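Local coordinates for hypothetical protein PH0435 (Pyrococcus horikoshii, PDB 2YV4) that is of unconfirmed function but carries a C-terminal Sua5 domain and is probably a threonylcarbamoyl-AMP synthase of tRNA modification, at residues K17-K28 with V36-D45. Numbering follows the deposited sequence.
Sequences KGKITELVKELK and VIGSESYNAD
In the five-stranded parallel alpha/beta fold of this Sua5 domain, helix 13-29 is the beta-alpha-beta crossover from strand 5-11 to strand 34-38, skipping strand 75-81 between them; Tyr42, in the loop leaving strand 34-38, lies against the helix between Lys17, Ile20 and Thr21. Its ring has Ile20 CB over one face, a CH-pi contact 4.1 Å from the ring centroid, and Glu40 CG over the opposite one, both displaced toward the rim. Ile20 CG2, anti to the backbone N, comes within 3.2 Å of Tyr42 CD2. Val36 CG1 meets the ring edge in plane. The Lys17 and Tyr42 side chains cross at about a right angle, with Lys17 CG beside Tyr42 OH; a bend at chi4 (-63°) brings the lysine ammonium round to three oxygens: it donates to Tyr42 OH, to Ser39 OG and, in a salt bridge, to the anti lone pair of Glu40 OE2 (Lys17 NZ to OE2 2.7 Å). Glu79 of strand 75-81 hydrogen-bonds both Tyr42 OH and Ser39 OG, tying this polar cluster to the sheet. An alanine in place of Lys17 would probably leave the Glu40 carboxylate without its salt-bridge mate, and Tyr42 OH and Ser39 OG without this donor. Further along, Val24 CG2 packs on Val36 CG2 at 4.0 Å, and Val24 CG1 lies 3.8 Å from Ala44 CA. The loop reverses in a type I' turn, Ser41 to Ala44; one water donates to both Thr21 O and Tyr42 O. Beyond it, Lys28 NZ donates a hydrogen bond to Asn43 O at 2.6 Å, nearly in line with the carbonyl bond (C=O...N 176°).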
loop_
_atom_site.group_PDB
_atom_site.type_symbol
_atom_site.label_atom_id
_atom_site.label_comp_id
_atom_site.label_asym_id
_atom_site.label_seq_id
_atom_site.Cartn_x
_atom_site.Cartn_y
_atom_site.Cartn_z
ATOM N N LYS A 17 -7.895 -7.511 -0.460
ATOM C CA LYS A 17 -8.710 -6.688 0.425
ATOM C C LYS A 17 -8.797 -7.286 1.827
ATOM O O LYS A 17 -8.701 -6.563 2.821
ATOM C CB LYS A 17 -10.109 -6.495 -0.165
ATOM C CG LYS A 17 -10.121 -5.568 -1.379
ATOM C CD LYS A 17 -11.535 -5.245 -1.843
ATOM C CE LYS A 17 -11.528 -4.272 -3.019
ATOM N NZ LYS A 17 -10.948 -2.941 -2.663
ATOM N N GLY A 18 -8.968 -8.603 1.908
ATOM C CA GLY A 18 -9.044 -9.253 3.204
ATOM C C GLY A 18 -7.713 -9.233 3.944
ATOM O O GLY A 18 -7.663 -9.025 5.161
ATOM N N LYS A 19 -6.626 -9.442 3.211
ATOM C CA LYS A 19 -5.299 -9.447 3.815
ATOM C C LYS A 19 -4.931 -8.059 4.343
ATOM O O LYS A 19 -4.441 -7.926 5.469
ATOM C CB LYS A 19 -4.264 -9.929 2.794
ATOM C CG LYS A 19 -2.812 -9.905 3.287
ATOM C CD LYS A 19 -2.585 -10.791 4.513
ATOM C CE LYS A 19 -2.824 -12.263 4.213
ATOM N NZ LYS A 19 -2.479 -13.114 5.390
ATOM N N ILE A 20 -5.172 -7.022 3.544
ATOM C CA ILE A 20 -4.859 -5.665 3.988
ATOM C C ILE A 20 -5.648 -5.312 5.251
ATOM O O ILE A 20 -5.092 -4.777 6.211
ATOM C CB ILE A 20 -5.162 -4.619 2.884
ATOM C CG1 ILE A 20 -4.194 -4.823 1.715
ATOM C CG2 ILE A 20 -5.016 -3.202 3.445
ATOM C CD1 ILE A 20 -4.418 -3.895 0.548
ATOM N N THR A 21 -6.943 -5.616 5.248
ATOM C CA THR A 21 -7.790 -5.337 6.407
ATOM C C THR A 21 -7.163 -5.963 7.650
ATOM O O THR A 21 -7.081 -5.331 8.707
ATOM C CB THR A 21 -9.196 -5.926 6.216
ATOM O OG1 THR A 21 -9.756 -5.419 4.999
ATOM C CG2 THR A 21 -10.102 -5.550 7.390
ATOM N N GLU A 22 -6.709 -7.206 7.499
ATOM C CA GLU A 22 -6.082 -7.961 8.575
ATOM C C GLU A 22 -4.799 -7.296 9.068
ATOM O O GLU A 22 -4.617 -7.105 10.270
ATOM C CB GLU A 22 -5.767 -9.384 8.096
ATOM C CG GLU A 22 -5.086 -10.273 9.130
ATOM C CD GLU A 22 -4.495 -11.538 8.517
ATOM O OE1 GLU A 22 -4.016 -12.407 9.276
ATOM O OE2 GLU A 22 -4.501 -11.662 7.275
ATOM N N LEU A 23 -3.914 -6.945 8.138
ATOM C CA LEU A 23 -2.647 -6.309 8.482
ATOM C C LEU A 23 -2.813 -4.967 9.198
ATOM O O LEU A 23 -2.092 -4.676 10.153
ATOM C CB LEU A 23 -1.785 -6.114 7.227
ATOM C CG LEU A 23 -1.084 -7.353 6.663
ATOM C CD1 LEU A 23 -0.401 -7.001 5.349
ATOM C CD2 LEU A 23 -0.063 -7.877 7.672
ATOM N N VAL A 24 -3.742 -4.143 8.723
ATOM C CA VAL A 24 -3.984 -2.850 9.345
ATOM C C VAL A 24 -4.315 -3.044 10.829
ATOM O O VAL A 24 -3.708 -2.414 11.698
ATOM C CB VAL A 24 -5.131 -2.104 8.632
ATOM C CG1 VAL A 24 -5.614 -0.931 9.480
ATOM C CG2 VAL A 24 -4.642 -1.597 7.271
ATOM N N LYS A 25 -5.261 -3.929 11.121
ATOM C CA LYS A 25 -5.635 -4.190 12.505
ATOM C C LYS A 25 -4.417 -4.653 13.293
ATOM O O LYS A 25 -4.175 -4.183 14.403
ATOM C CB LYS A 25 -6.730 -5.256 12.574
ATOM C CG LYS A 25 -8.082 -4.783 12.094
ATOM C CD LYS A 25 -9.050 -5.947 11.998
ATOM C CE LYS A 25 -10.387 -5.516 11.427
ATOM N NZ LYS A 25 -11.290 -6.684 11.248
ATOM N N GLU A 26 -3.648 -5.571 12.714
ATOM C CA GLU A 26 -2.455 -6.084 13.372
ATOM C C GLU A 26 -1.456 -4.976 13.677
ATOM O O GLU A 26 -0.945 -4.879 14.794
ATOM C CB GLU A 26 -1.787 -7.149 12.502
ATOM C CG GLU A 26 -2.424 -8.528 12.596
ATOM C CD GLU A 26 -1.926 -9.472 11.512
ATOM O OE1 GLU A 26 -0.766 -9.315 11.074
ATOM O OE2 GLU A 26 -2.689 -10.374 11.103
ATOM N N LEU A 27 -1.178 -4.139 12.686
ATOM C CA LEU A 27 -0.237 -3.049 12.877
ATOM C C LEU A 27 -0.744 -2.063 13.931
ATOM O O LEU A 27 0.018 -1.618 14.789
ATOM C CB LEU A 27 0.018 -2.346 11.540
ATOM C CG LEU A 27 0.680 -3.265 10.504
ATOM C CD1 LEU A 27 0.803 -2.565 9.160
ATOM C CD2 LEU A 27 2.053 -3.691 11.016
ATOM N N LYS A 28 -2.031 -1.730 13.876
ATOM C CA LYS A 28 -2.601 -0.799 14.845
ATOM C C LYS A 28 -2.460 -1.339 16.264
ATOM O O LYS A 28 -2.021 -0.628 17.166
ATOM C CB LYS A 28 -4.080 -0.540 14.557
ATOM C CG LYS A 28 -4.360 0.485 13.471
ATOM C CD LYS A 28 -5.849 0.762 13.411
ATOM C CE LYS A 28 -6.212 1.821 12.392
ATOM N NZ LYS A 28 -7.691 2.025 12.352
ATOM N N VAL A 36 -2.402 3.307 3.953
ATOM C CA VAL A 36 -2.673 2.429 2.838
ATOM C C VAL A 36 -2.714 3.229 1.550
ATOM O O VAL A 36 -3.332 4.292 1.483
ATOM C CB VAL A 36 -4.027 1.705 2.995
ATOM C CG1 VAL A 36 -4.465 1.108 1.645
ATOM C CG2 VAL A 36 -3.910 0.608 4.048
ATOM N N ILE A 37 -2.017 2.728 0.542
ATOM C CA ILE A 37 -2.040 3.342 -0.774
ATOM C C ILE A 37 -2.742 2.248 -1.570
ATOM O O ILE A 37 -2.146 1.212 -1.872
ATOM C CB ILE A 37 -0.628 3.569 -1.349
ATOM C CG1 ILE A 37 0.177 4.485 -0.425
ATOM C CG2 ILE A 37 -0.734 4.203 -2.731
ATOM C CD1 ILE A 37 1.599 4.742 -0.918
ATOM N N GLY A 38 -4.021 2.458 -1.872
ATOM C CA GLY A 38 -4.768 1.452 -2.603
ATOM C C GLY A 38 -6.094 1.952 -3.138
ATOM O O GLY A 38 -6.231 3.133 -3.460
ATOM N N SER A 39 -7.072 1.055 -3.229
ATOM C CA SER A 39 -8.395 1.397 -3.745
ATOM C C SER A 39 -9.339 1.884 -2.641
ATOM O O SER A 39 -10.372 2.497 -2.925
ATOM C CB SER A 39 -9.004 0.189 -4.461
ATOM O OG SER A 39 -9.096 -0.925 -3.590
ATOM N N GLU A 40 -8.984 1.594 -1.391
ATOM C CA GLU A 40 -9.759 2.020 -0.224
ATOM C C GLU A 40 -8.871 1.988 1.023
ATOM O O GLU A 40 -7.788 1.414 1.001
ATOM C CB GLU A 40 -11.001 1.145 -0.027
ATOM C CG GLU A 40 -10.728 -0.335 0.126
ATOM C CD GLU A 40 -12.006 -1.129 0.301
ATOM O OE1 GLU A 40 -12.714 -0.893 1.300
ATOM O OE2 GLU A 40 -12.307 -1.981 -0.561
ATOM N N SER A 41 -9.338 2.596 2.109
ATOM C CA SER A 41 -8.554 2.688 3.337
ATOM C C SER A 41 -8.407 1.443 4.186
ATOM O O SER A 41 -7.370 1.254 4.818
ATOM C CB SER A 41 -9.115 3.790 4.230
ATOM O OG SER A 41 -10.276 3.330 4.902
ATOM N N TYR A 42 -9.439 0.605 4.224
ATOM C CA TYR A 42 -9.399 -0.596 5.055
ATOM C C TYR A 42 -9.218 -0.115 6.491
ATOM O O TYR A 42 -8.678 -0.821 7.346
ATOM C CB TYR A 42 -8.234 -1.494 4.647
ATOM C CG TYR A 42 -8.273 -1.886 3.192
ATOM C CD1 TYR A 42 -9.233 -2.777 2.713
ATOM C CD2 TYR A 42 -7.365 -1.342 2.286
ATOM C CE1 TYR A 42 -9.288 -3.116 1.354
ATOM C CE2 TYR A 42 -7.407 -1.670 0.937
ATOM C CZ TYR A 42 -8.370 -2.554 0.476
ATOM O OH TYR A 42 -8.421 -2.848 -0.866
ATOM N N ASN A 43 -9.671 1.112 6.730
ATOM C CA ASN A 43 -9.597 1.755 8.037
ATOM C C ASN A 43 -8.196 2.029 8.571
ATOM O O ASN A 43 -7.977 2.013 9.787
ATOM C CB ASN A 43 -10.376 0.950 9.071
ATOM C CG ASN A 43 -11.528 1.729 9.639
ATOM O OD1 ASN A 43 -11.340 2.800 10.217
ATOM N ND2 ASN A 43 -12.740 1.208 9.469
ATOM N N ALA A 44 -7.248 2.271 7.672
ATOM C CA ALA A 44 -5.895 2.581 8.106
ATOM C C ALA A 44 -5.954 3.979 8.722
ATOM O O ALA A 44 -7.008 4.616 8.710
ATOM C CB ALA A 44 -4.948 2.569 6.923
ATOM N N ASP A 45 -4.836 4.452 9.264
ATOM C CA ASP A 45 -4.787 5.789 9.861
ATOM C C ASP A 45 -4.681 6.850 8.769
ATOM O O ASP A 45 -5.053 8.004 8.974
ATOM C CB ASP A 45 -3.574 5.930 10.783
ATOM C CG ASP A 45 -3.630 4.998 11.966
ATOM O OD1 ASP A 45 -4.623 5.058 12.723
ATOM O OD2 ASP A 45 -2.684 4.209 12.138
HETATM O O HOH W 1 -8.559 -2.841 9.148
#